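Local coordinates for protein (CD58) (Homo sapiens, PDB 1CCZ) that probably serves in cell adhesion as the counter-receptor of CD2, which it binds through its N-terminal immunoglobulin-like domain, at residues A[15-20]-A[75-80]; A[34-39]-A[43-48]; A[51-56]-A[62-67]. All coordinates share one frame; numbering follows the deposited sequence.

All three contacts lie in one immunoglobulin-like beta sandwich. Contact 1 spans the two sheets, from the end of strand 13-15 to strand 73-78. Contact 2 is the hairpin of strands 33-39 and 42-45, at one edge of the larger sheet. Contact 3 is the hairpin of strands 53-55 and 62-64 in the smaller sheet. Along the chain the two hairpins follow one another, between the segments of contact 1. Centres are about 14 Å apart from contact 1 to either hairpin, and about 10 Å between the hairpins. Ile-64 packs on Phe-15 and Tyr-75, and Leu-55 on Leu-38 and Phe-43. This packing joins the sheets of the domain that probably carries the CD2-binding surface.

Contact 1: residues A[15-20]-A[75-80]; sequences FHVPSN and YEMESP
Phe-15 and Tyr-75 meet as an oblique aromatic pair, with ring planes at 56°. Phe-15 CE2 sits over one face of the Tyr-75 ring, offset toward its rim, 3.5 Å from Tyr-75 CG. It is also 3.7 Å from Tyr-75 CB, so the touch falls at the root of the tyrosine. Phe-15 CZ comes next, 3.9 Å from Tyr-75 CD1. The two side chains cross at about a right angle. Ile-64 of the smaller sheet touches both rings. Phe-88 and Leu-90, on strand 86-93 of the larger sheet, also pack on Phe-15.

Tyr-75 OH hydrogen-bonds to the backbone oxygen of Asp-71, four residues earlier. This is the tyrosine corner of Greek-key sandwiches, and it fixes the far end of the ring.

The second pair is apolar. Val-17 CG1 lies 3.9 Å from Met-77 SD, and Val-17 CG2 is 4.0 Å from the same sulfur. Met-77 holds CG anti to the backbone N (chi1 -171°), then bends at chi2 and chi3, which presents SD to both methyls. Val-17 and Met-77 fall where many immunoglobulin domains carry the cysteines of the intersheet disulfide. Here apolar packing takes that place. Val-26, Trp-28 and Met-86 also touch Met-77.

Polar links of segment 15-20 run to strand 62-64 and the turn before it: Phe-15 has a backbone hydrogen bond with Leu-62, and Val-17 N bonds to Ser-61 OG.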
loop_
_atom_site.group_PDB
_atom_site.type_symbol
_atom_site.label_atom_id
_atom_site.label_comp_id
_atom_site.label_asym_id
_atom_site.label_seq_id
_atom_site.Cartn_x
_atom_site.Cartn_y
_atom_site.Cartn_z
ATOM N N PHE A 15 -1.603 7.209 11.981
ATOM C CA PHE A 15 -2.532 8.208 11.475
ATOM C C PHE A 15 -2.133 9.469 12.234
ATOM O O PHE A 15 -2.489 9.640 13.402
ATOM C CB PHE A 15 -3.974 7.822 11.807
ATOM C CG PHE A 15 -4.455 6.559 11.116
ATOM C CD1 PHE A 15 -3.911 6.147 9.905
ATOM C CD2 PHE A 15 -5.459 5.783 11.681
ATOM C CE1 PHE A 15 -4.364 4.976 9.269
ATOM C CE2 PHE A 15 -5.920 4.617 11.061
ATOM C CZ PHE A 15 -5.374 4.212 9.853
ATOM N N HIS A 16 -1.358 10.328 11.574
ATOM C CA HIS A 16 -0.875 11.564 12.188
ATOM C C HIS A 16 -1.945 12.640 12.270
ATOM O O HIS A 16 -2.545 13.028 11.261
ATOM C CB HIS A 16 0.337 12.092 11.426
ATOM C CG HIS A 16 1.535 11.192 11.513
ATOM N ND1 HIS A 16 2.347 11.144 12.625
ATOM C CD2 HIS A 16 2.036 10.290 10.634
ATOM C CE1 HIS A 16 3.304 10.249 12.432
ATOM N NE2 HIS A 16 3.136 9.716 11.230
ATOM N N VAL A 17 -2.181 13.108 13.489
ATOM C CA VAL A 17 -3.183 14.121 13.734
ATOM C C VAL A 17 -2.496 15.390 14.195
ATOM O O VAL A 17 -1.667 15.352 15.104
ATOM C CB VAL A 17 -4.160 13.670 14.829
ATOM C CG1 VAL A 17 -5.046 14.822 15.247
ATOM C CG2 VAL A 17 -5.006 12.529 14.325
ATOM N N PRO A 18 -2.810 16.529 13.546
ATOM C CA PRO A 18 -2.261 17.864 13.847
ATOM C C PRO A 18 -2.050 18.108 15.356
ATOM O O PRO A 18 -3.011 18.203 16.129
ATOM C CB PRO A 18 -3.308 18.821 13.267
ATOM C CG PRO A 18 -4.273 17.948 12.453
ATOM C CD PRO A 18 -3.731 16.562 12.398
ATOM N N SER A 19 -0.796 18.230 15.771
ATOM C CA SER A 19 -0.501 18.422 17.182
ATOM C C SER A 19 -0.288 19.868 17.621
ATOM O O SER A 19 0.754 20.465 17.340
ATOM C CB SER A 19 0.725 17.584 17.575
ATOM O OG SER A 19 1.199 17.932 18.868
ATOM N N ASN A 20 -1.290 20.427 18.304
ATOM C CA ASN A 20 -1.220 21.792 18.847
ATOM C C ASN A 20 -1.638 21.722 20.329
ATOM O O ASN A 20 -0.824 21.340 21.186
ATOM C CB ASN A 20 -2.125 22.775 18.061
ATOM C CG ASN A 20 -3.412 22.135 17.562
ATOM O OD1 ASN A 20 -3.417 21.385 16.581
ATOM N ND2 ASN A 20 -4.518 22.440 18.233
ATOM N N TYR A 75 -11.150 5.182 9.047
ATOM C CA TYR A 75 -11.003 5.385 10.481
ATOM C C TYR A 75 -11.263 6.856 10.733
ATOM O O TYR A 75 -10.888 7.719 9.925
ATOM C CB TYR A 75 -9.592 5.036 10.953
ATOM C CG TYR A 75 -9.257 3.565 10.898
ATOM C CD1 TYR A 75 -9.069 2.911 9.666
ATOM C CD2 TYR A 75 -9.115 2.819 12.072
ATOM C CE1 TYR A 75 -8.743 1.548 9.607
ATOM C CE2 TYR A 75 -8.789 1.458 12.025
ATOM C CZ TYR A 75 -8.604 0.835 10.786
ATOM O OH TYR A 75 -8.257 -0.492 10.738
ATOM N N GLU A 76 -11.909 7.135 11.862
ATOM C CA GLU A 76 -12.234 8.506 12.228
ATOM C C GLU A 76 -11.804 8.799 13.672
ATOM O O GLU A 76 -11.968 7.969 14.567
ATOM C CB GLU A 76 -13.746 8.733 12.060
ATOM C CG GLU A 76 -14.341 8.078 10.814
ATOM C CD GLU A 76 -14.793 6.631 11.042
ATOM O OE1 GLU A 76 -15.143 6.290 12.192
ATOM O OE2 GLU A 76 -14.802 5.826 10.074
ATOM N N MET A 77 -11.238 9.977 13.876
ATOM C CA MET A 77 -10.796 10.405 15.191
ATOM C C MET A 77 -11.703 11.497 15.707
ATOM O O MET A 77 -12.046 12.410 14.963
ATOM C CB MET A 77 -9.384 10.976 15.110
ATOM C CG MET A 77 -8.751 11.245 16.463
ATOM S SD MET A 77 -8.200 12.957 16.659
ATOM C CE MET A 77 -9.783 13.718 17.011
ATOM N N GLU A 78 -12.111 11.414 16.964
ATOM C CA GLU A 78 -12.914 12.493 17.512
ATOM C C GLU A 78 -12.396 12.850 18.876
ATOM O O GLU A 78 -11.914 11.981 19.617
ATOM C CB GLU A 78 -14.388 12.135 17.598
ATOM C CG GLU A 78 -14.692 10.786 18.110
ATOM C CD GLU A 78 -16.182 10.599 18.253
ATOM O OE1 GLU A 78 -16.771 11.308 19.091
ATOM O OE2 GLU A 78 -16.774 9.763 17.534
ATOM N N SER A 79 -12.475 14.141 19.182
ATOM C CA SER A 79 -12.027 14.687 20.457
ATOM C C SER A 79 -13.015 15.802 20.795
ATOM O O SER A 79 -13.434 16.532 19.902
ATOM C CB SER A 79 -10.622 15.249 20.313
ATOM O OG SER A 79 -10.043 15.443 21.588
ATOM N N PRO A 80 -13.390 15.958 22.085
ATOM C CA PRO A 80 -14.352 16.995 22.483
ATOM C C PRO A 80 -14.107 18.417 21.994
ATOM O O PRO A 80 -15.045 19.071 21.539
ATOM C CB PRO A 80 -14.370 16.907 24.005
ATOM C CG PRO A 80 -13.958 15.501 24.296
ATOM C CD PRO A 80 -12.927 15.185 23.250
#

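Contact 2: residues A[34-39]-A[43-48]; sequences KVAELE and FRAFSS
Lys-34 crosses the ring of Phe-46 obliquely. Its CB makes a CH-pi contact over the ring face, 4.0 Å from the centroid. The chain bends at chi3 (-83°) and returns to the ring. Lys-34 CD is 3.9 Å from Phe-46 CE1, and Lys-34 CE is 3.6 Å from Phe-46 CZ. At the tip, Lys-34 NZ forms a salt bridge with Glu-37 OE1 (3.1 Å), on the syn side of the carboxylate. Glu-37 meets the edge of the same ring.

The other oxygen, Glu-37 OE2, takes a salt bridge from Arg-44 NH1 at 2.8 Å. Glu-37 OE2 lies in the guanidinium plane of Arg-44, while the carboxylate is turned nearly perpendicular. Each carboxylate oxygen therefore has its own cation. Water 1 joins Arg-44 NH1 to Glu-39 O.

Glu-37 and Arg-44 are a hydrogen-bonded antiparallel pair, and Phe-46 N continues the ladder to Val-35 O. Val-35 and Ala-36 form a classic beta bulge opposite Trp-28.

The hairpin has strand 26-30 on one side, and strand 42-45 ends the sheet. On the face toward strand 53-55, Leu-38 touches Leu-55, Ala-45 touches Val-53, and Phe-43 touches both.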
loop_
_atom_site.group_PDB
_atom_site.type_symbol
_atom_site.label_atom_id
_atom_site.label_comp_id
_atom_site.label_asym_id
_atom_site.label_seq_id
_atom_site.Cartn_x
_atom_site.Cartn_y
_atom_site.Cartn_z
ATOM N N LYS A 34 -15.572 1.196 17.791
ATOM C CA LYS A 34 -14.447 1.738 18.536
ATOM C C LYS A 34 -13.182 0.937 18.323
ATOM O O LYS A 34 -13.203 -0.286 18.283
ATOM C CB LYS A 34 -14.774 1.782 20.034
ATOM C CG LYS A 34 -15.764 2.870 20.434
ATOM C CD LYS A 34 -15.569 3.297 21.892
ATOM C CE LYS A 34 -16.278 2.377 22.878
ATOM N NZ LYS A 34 -16.118 2.887 24.283
ATOM N N VAL A 35 -12.076 1.650 18.201
ATOM C CA VAL A 35 -10.776 1.040 17.993
ATOM C C VAL A 35 -9.956 1.200 19.279
ATOM O O VAL A 35 -9.444 0.240 19.827
ATOM C CB VAL A 35 -10.044 1.748 16.800
ATOM C CG1 VAL A 35 -8.551 1.448 16.821
ATOM C CG2 VAL A 35 -10.666 1.318 15.489
ATOM N N ALA A 36 -9.850 2.433 19.755
ATOM C CA ALA A 36 -9.084 2.731 20.950
ATOM C C ALA A 36 -9.527 4.088 21.447
ATOM O O ALA A 36 -10.101 4.876 20.685
ATOM C CB ALA A 36 -7.609 2.784 20.615
ATOM N N GLU A 37 -9.227 4.377 22.708
ATOM C CA GLU A 37 -9.610 5.653 23.298
ATOM C C GLU A 37 -8.748 6.057 24.486
ATOM O O GLU A 37 -8.078 5.226 25.083
ATOM C CB GLU A 37 -11.074 5.574 23.756
ATOM C CG GLU A 37 -11.240 4.761 25.002
ATOM C CD GLU A 37 -12.676 4.406 25.314
ATOM O OE1 GLU A 37 -13.554 4.535 24.447
ATOM O OE2 GLU A 37 -12.935 3.984 26.450
ATOM N N LEU A 38 -8.742 7.355 24.771
ATOM C CA LEU A 38 -8.090 7.949 25.940
ATOM C C LEU A 38 -9.334 8.620 26.529
ATOM O O LEU A 38 -9.800 9.647 26.029
ATOM C CB LEU A 38 -7.062 9.009 25.560
ATOM C CG LEU A 38 -5.714 8.462 25.082
ATOM C CD1 LEU A 38 -4.798 9.619 24.719
ATOM C CD2 LEU A 38 -5.082 7.599 26.173
ATOM N N GLU A 39 -9.896 7.995 27.557
ATOM C CA GLU A 39 -11.117 8.470 28.191
ATOM C C GLU A 39 -11.003 8.501 29.720
ATOM O O GLU A 39 -10.671 7.488 30.334
ATOM C CB GLU A 39 -12.270 7.543 27.784
ATOM C CG GLU A 39 -13.650 8.003 28.227
ATOM C CD GLU A 39 -14.744 7.090 27.736
ATOM O OE1 GLU A 39 -15.128 7.213 26.556
ATOM O OE2 GLU A 39 -15.212 6.245 28.525
ATOM N N PHE A 43 -6.549 4.466 29.186
ATOM C CA PHE A 43 -6.429 4.029 27.817
ATOM C C PHE A 43 -7.010 2.644 27.662
ATOM O O PHE A 43 -6.898 1.800 28.555
ATOM C CB PHE A 43 -4.975 3.985 27.377
ATOM C CG PHE A 43 -4.777 3.195 26.127
ATOM C CD1 PHE A 43 -4.998 3.773 24.886
ATOM C CD2 PHE A 43 -4.424 1.851 26.186
ATOM C CE1 PHE A 43 -4.873 3.024 23.717
ATOM C CE2 PHE A 43 -4.294 1.086 25.011
ATOM C CZ PHE A 43 -4.520 1.676 23.777
ATOM N N ARG A 44 -7.664 2.406 26.534
ATOM C CA ARG A 44 -8.161 1.077 26.266
ATOM C C ARG A 44 -8.386 0.898 24.777
ATOM O O ARG A 44 -8.721 1.850 24.071
ATOM C CB ARG A 44 -9.409 0.767 27.110
ATOM C CG ARG A 44 -10.724 1.184 26.544
ATOM C CD ARG A 44 -11.850 0.915 27.539
ATOM N NE ARG A 44 -11.443 1.097 28.934
ATOM C CZ ARG A 44 -11.600 2.227 29.634
ATOM N NH1 ARG A 44 -12.157 3.298 29.081
ATOM N NH2 ARG A 44 -11.205 2.284 30.900
ATOM N N ALA A 45 -8.114 -0.314 24.302
ATOM C CA ALA A 45 -8.289 -0.649 22.895
ATOM C C ALA A 45 -9.402 -1.698 22.837
ATOM O O ALA A 45 -9.728 -2.317 23.846
ATOM C CB ALA A 45 -6.987 -1.189 22.314
ATOM N N PHE A 46 -9.992 -1.894 21.667
ATOM C CA PHE A 46 -11.082 -2.838 21.543
ATOM C C PHE A 46 -10.886 -3.845 20.439
ATOM O O PHE A 46 -10.114 -3.636 19.511
ATOM C CB PHE A 46 -12.394 -2.098 21.286
ATOM C CG PHE A 46 -12.661 -0.985 22.247
ATOM C CD1 PHE A 46 -12.120 0.278 22.036
ATOM C CD2 PHE A 46 -13.431 -1.202 23.382
ATOM C CE1 PHE A 46 -12.337 1.310 22.943
ATOM C CE2 PHE A 46 -13.655 -0.172 24.297
ATOM C CZ PHE A 46 -13.104 1.083 24.075
ATOM N N SER A 47 -11.623 -4.939 20.557
ATOM C CA SER A 47 -11.606 -6.019 19.586
ATOM C C SER A 47 -10.221 -6.431 19.131
ATOM O O SER A 47 -9.327 -6.642 19.951
ATOM C CB SER A 47 -12.454 -5.622 18.384
ATOM O OG SER A 47 -13.597 -4.913 18.819
ATOM N N SER A 48 -10.049 -6.539 17.814
ATOM C CA SER A 48 -8.775 -6.953 17.231
ATOM C C SER A 48 -7.629 -5.993 17.490
ATOM O O SER A 48 -6.473 -6.328 17.234
ATOM C CB SER A 48 -8.916 -7.135 15.716
ATOM O OG SER A 48 -9.601 -6.038 15.142
HETATM O O HOH W 1 -12.798 5.554 31.068
#

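Contact 3: residues A[51-56]-A[62-67]; sequences NRVYLD and LTIYNL. With NAG (2-acetamido-2-deoxy-beta-D-glucopyranose), chain C.
Strands 53-55 and 62-64 form an antiparallel hairpin in the smaller sheet of the immunoglobulin sandwich. Tyr-54 and Thr-63 are its hydrogen-bonded pair: Tyr-54 N reaches Thr-63 O at 2.8 Å and Thr-63 N reaches Tyr-54 O at 2.9 Å. Tyr-65 N adds a nearly straight bond to Arg-52 O (2.7 Å, 173° at the hydrogen).

On the inner face Leu-62 CD1 lies 4.0 Å from Val-53 CB, and Leu-55 CD1 is 4.4 Å from Leu-62 CD1. On the outer face Tyr-65 meets the other strand with its ring edge. Its CE2 is 3.9 Å from Tyr-54 CB, while Thr-63 CG2 sits over one ring face, toward the rim.

Arg-52 starts with CG between its backbone N and carbonyl carbon (chi1 58°), then runs extended to NE. This brings NH1 to Tyr-65 O, 3.2 Å away and in the guanidinium plane. NH1 also forms a salt bridge with Asp-71, the arginine-aspartate pair familiar from V-set domains. NE bonds to Ser-48 O.

Asn-66 ND2 carries an N-linked NAG through its C1. The guanidinium is thus fixed by several bonds, and its charge is probably offset by Asp-71, while the sugar begins just past the hairpin.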
loop_
_atom_site.group_PDB
_atom_site.type_symbol
_atom_site.label_atom_id
_atom_site.label_comp_id
_atom_site.label_asym_id
_atom_site.label_seq_id
_atom_site.Cartn_x
_atom_site.Cartn_y
_atom_site.Cartn_z
ATOM N N ASN A 51 -3.750 -4.787 22.297
ATOM C CA ASN A 51 -2.381 -5.259 22.203
ATOM C C ASN A 51 -1.657 -4.924 20.908
ATOM O O ASN A 51 -0.513 -5.338 20.731
ATOM C CB ASN A 51 -2.329 -6.775 22.443
ATOM C CG ASN A 51 -2.833 -7.167 23.833
ATOM O OD1 ASN A 51 -2.359 -6.643 24.844
ATOM N ND2 ASN A 51 -3.799 -8.089 23.886
ATOM N N ARG A 52 -2.293 -4.196 19.993
ATOM C CA ARG A 52 -1.576 -3.836 18.777
ATOM C C ARG A 52 -1.796 -2.433 18.252
ATOM O O ARG A 52 -1.708 -2.203 17.049
ATOM C CB ARG A 52 -1.826 -4.845 17.662
ATOM C CG ARG A 52 -3.249 -5.036 17.275
ATOM C CD ARG A 52 -3.310 -5.660 15.917
ATOM N NE ARG A 52 -4.677 -5.693 15.418
ATOM C CZ ARG A 52 -5.026 -5.315 14.196
ATOM N NH1 ARG A 52 -4.100 -4.876 13.360
ATOM N NH2 ARG A 52 -6.292 -5.386 13.813
ATOM N N VAL A 53 -2.092 -1.499 19.154
ATOM C CA VAL A 53 -2.243 -0.092 18.782
ATOM C C VAL A 53 -1.542 0.768 19.842
ATOM O O VAL A 53 -1.371 0.349 20.984
ATOM C CB VAL A 53 -3.742 0.370 18.692
ATOM C CG1 VAL A 53 -4.494 -0.436 17.659
ATOM C CG2 VAL A 53 -4.411 0.251 20.037
ATOM N N TYR A 54 -1.083 1.945 19.451
ATOM C CA TYR A 54 -0.493 2.862 20.402
ATOM C C TYR A 54 -1.155 4.217 20.145
ATOM O O TYR A 54 -1.246 4.677 19.007
ATOM C CB TYR A 54 1.002 2.995 20.228
ATOM C CG TYR A 54 1.512 4.243 20.921
ATOM C CD1 TYR A 54 1.452 4.360 22.314
ATOM C CD2 TYR A 54 2.022 5.325 20.188
ATOM C CE1 TYR A 54 1.883 5.513 22.955
ATOM C CE2 TYR A 54 2.452 6.477 20.819
ATOM C CZ TYR A 54 2.379 6.561 22.206
ATOM O OH TYR A 54 2.800 7.697 22.842
ATOM N N LEU A 55 -1.608 4.868 21.206
ATOM C CA LEU A 55 -2.290 6.142 21.067
ATOM C C LEU A 55 -1.505 7.278 21.702
ATOM O O LEU A 55 -1.326 7.313 22.926
ATOM C CB LEU A 55 -3.669 6.030 21.719
ATOM C CG LEU A 55 -4.718 7.123 21.532
ATOM C CD1 LEU A 55 -4.683 7.672 20.109
ATOM C CD2 LEU A 55 -6.080 6.524 21.836
ATOM N N ASP A 56 -1.029 8.204 20.876
ATOM C CA ASP A 56 -0.284 9.357 21.378
ATOM C C ASP A 56 -1.226 10.231 22.215
ATOM O O ASP A 56 -2.186 10.801 21.709
ATOM C CB ASP A 56 0.300 10.161 20.204
ATOM C CG ASP A 56 1.266 11.254 20.656
ATOM O OD1 ASP A 56 1.652 11.307 21.845
ATOM O OD2 ASP A 56 1.646 12.068 19.803
ATOM N N LEU A 62 -2.845 7.813 16.162
ATOM C CA LEU A 62 -2.989 6.372 16.362
ATOM C C LEU A 62 -2.005 5.575 15.521
ATOM O O LEU A 62 -1.848 5.847 14.328
ATOM C CB LEU A 62 -4.406 5.921 15.989
ATOM C CG LEU A 62 -4.712 4.428 16.122
ATOM C CD1 LEU A 62 -4.725 4.078 17.590
ATOM C CD2 LEU A 62 -6.042 4.094 15.505
ATOM N N THR A 63 -1.337 4.603 16.142
ATOM C CA THR A 63 -0.429 3.724 15.426
ATOM C C THR A 63 -1.019 2.321 15.534
ATOM O O THR A 63 -1.346 1.875 16.626
ATOM C CB THR A 63 0.981 3.721 16.028
ATOM O OG1 THR A 63 1.587 4.997 15.812
ATOM C CG2 THR A 63 1.855 2.658 15.345
ATOM N N ILE A 64 -1.195 1.650 14.397
ATOM C CA ILE A 64 -1.728 0.289 14.363
ATOM C C ILE A 64 -0.591 -0.653 13.939
ATOM O O ILE A 64 0.048 -0.439 12.907
ATOM C CB ILE A 64 -2.866 0.156 13.341
ATOM C CG1 ILE A 64 -3.952 1.181 13.641
ATOM C CG2 ILE A 64 -3.428 -1.262 13.373
ATOM C CD1 ILE A 64 -5.084 1.195 12.642
ATOM N N TYR A 65 -0.331 -1.684 14.737
ATOM C CA TYR A 65 0.739 -2.628 14.429
ATOM C C TYR A 65 0.193 -3.904 13.831
ATOM O O TYR A 65 -1.004 -4.201 13.937
ATOM C CB TYR A 65 1.541 -2.968 15.692
ATOM C CG TYR A 65 2.172 -1.764 16.343
ATOM C CD1 TYR A 65 3.403 -1.275 15.903
ATOM C CD2 TYR A 65 1.534 -1.103 17.402
ATOM C CE1 TYR A 65 3.989 -0.157 16.495
ATOM C CE2 TYR A 65 2.110 0.019 18.008
ATOM C CZ TYR A 65 3.331 0.483 17.552
ATOM O OH TYR A 65 3.902 1.579 18.149
ATOM N N ASN A 66 1.086 -4.649 13.186
ATOM C CA ASN A 66 0.732 -5.916 12.576
ATOM C C ASN A 66 -0.533 -5.894 11.713
ATOM O O ASN A 66 -1.484 -6.648 11.948
ATOM C CB ASN A 66 0.597 -6.962 13.672
ATOM C CG ASN A 66 1.032 -8.320 13.209
ATOM O OD1 ASN A 66 1.988 -8.457 12.433
ATOM N ND2 ASN A 66 0.321 -9.337 13.677
ATOM N N LEU A 67 -0.515 -5.042 10.693
ATOM C CA LEU A 67 -1.645 -4.878 9.792
ATOM C C LEU A 67 -2.111 -6.152 9.124
ATOM O O LEU A 67 -1.310 -7.013 8.781
ATOM C CB LEU A 67 -1.305 -3.836 8.726
ATOM C CG LEU A 67 -1.114 -2.410 9.256
ATOM C CD1 LEU A 67 -0.604 -1.503 8.156
ATOM C CD2 LEU A 67 -2.446 -1.897 9.786
HETATM C C1 NAG C . 0.688 -10.698 13.340
HETATM C C2 NAG C . 1.537 -11.312 14.486
HETATM C C3 NAG C . 1.262 -12.822 14.617
HETATM C C4 NAG C . 0.954 -13.476 13.249
HETATM C C5 NAG C . -0.212 -12.767 12.513
HETATM C C6 NAG C . -1.503 -13.567 12.546
HETATM C C7 NAG C . 3.671 -10.343 15.147
HETATM C C8 NAG C . 5.145 -10.139 14.840
HETATM N N2 NAG C . 2.961 -11.068 14.278
HETATM O O3 NAG C . 0.167 -13.033 15.505
HETATM O O4 NAG C . 2.117 -13.468 12.425
HETATM O O5 NAG C . -0.498 -11.479 13.106
HETATM O O6 NAG C . -2.546 -12.873 11.880
HETATM O O7 NAG C . 3.193 -9.846 16.167
#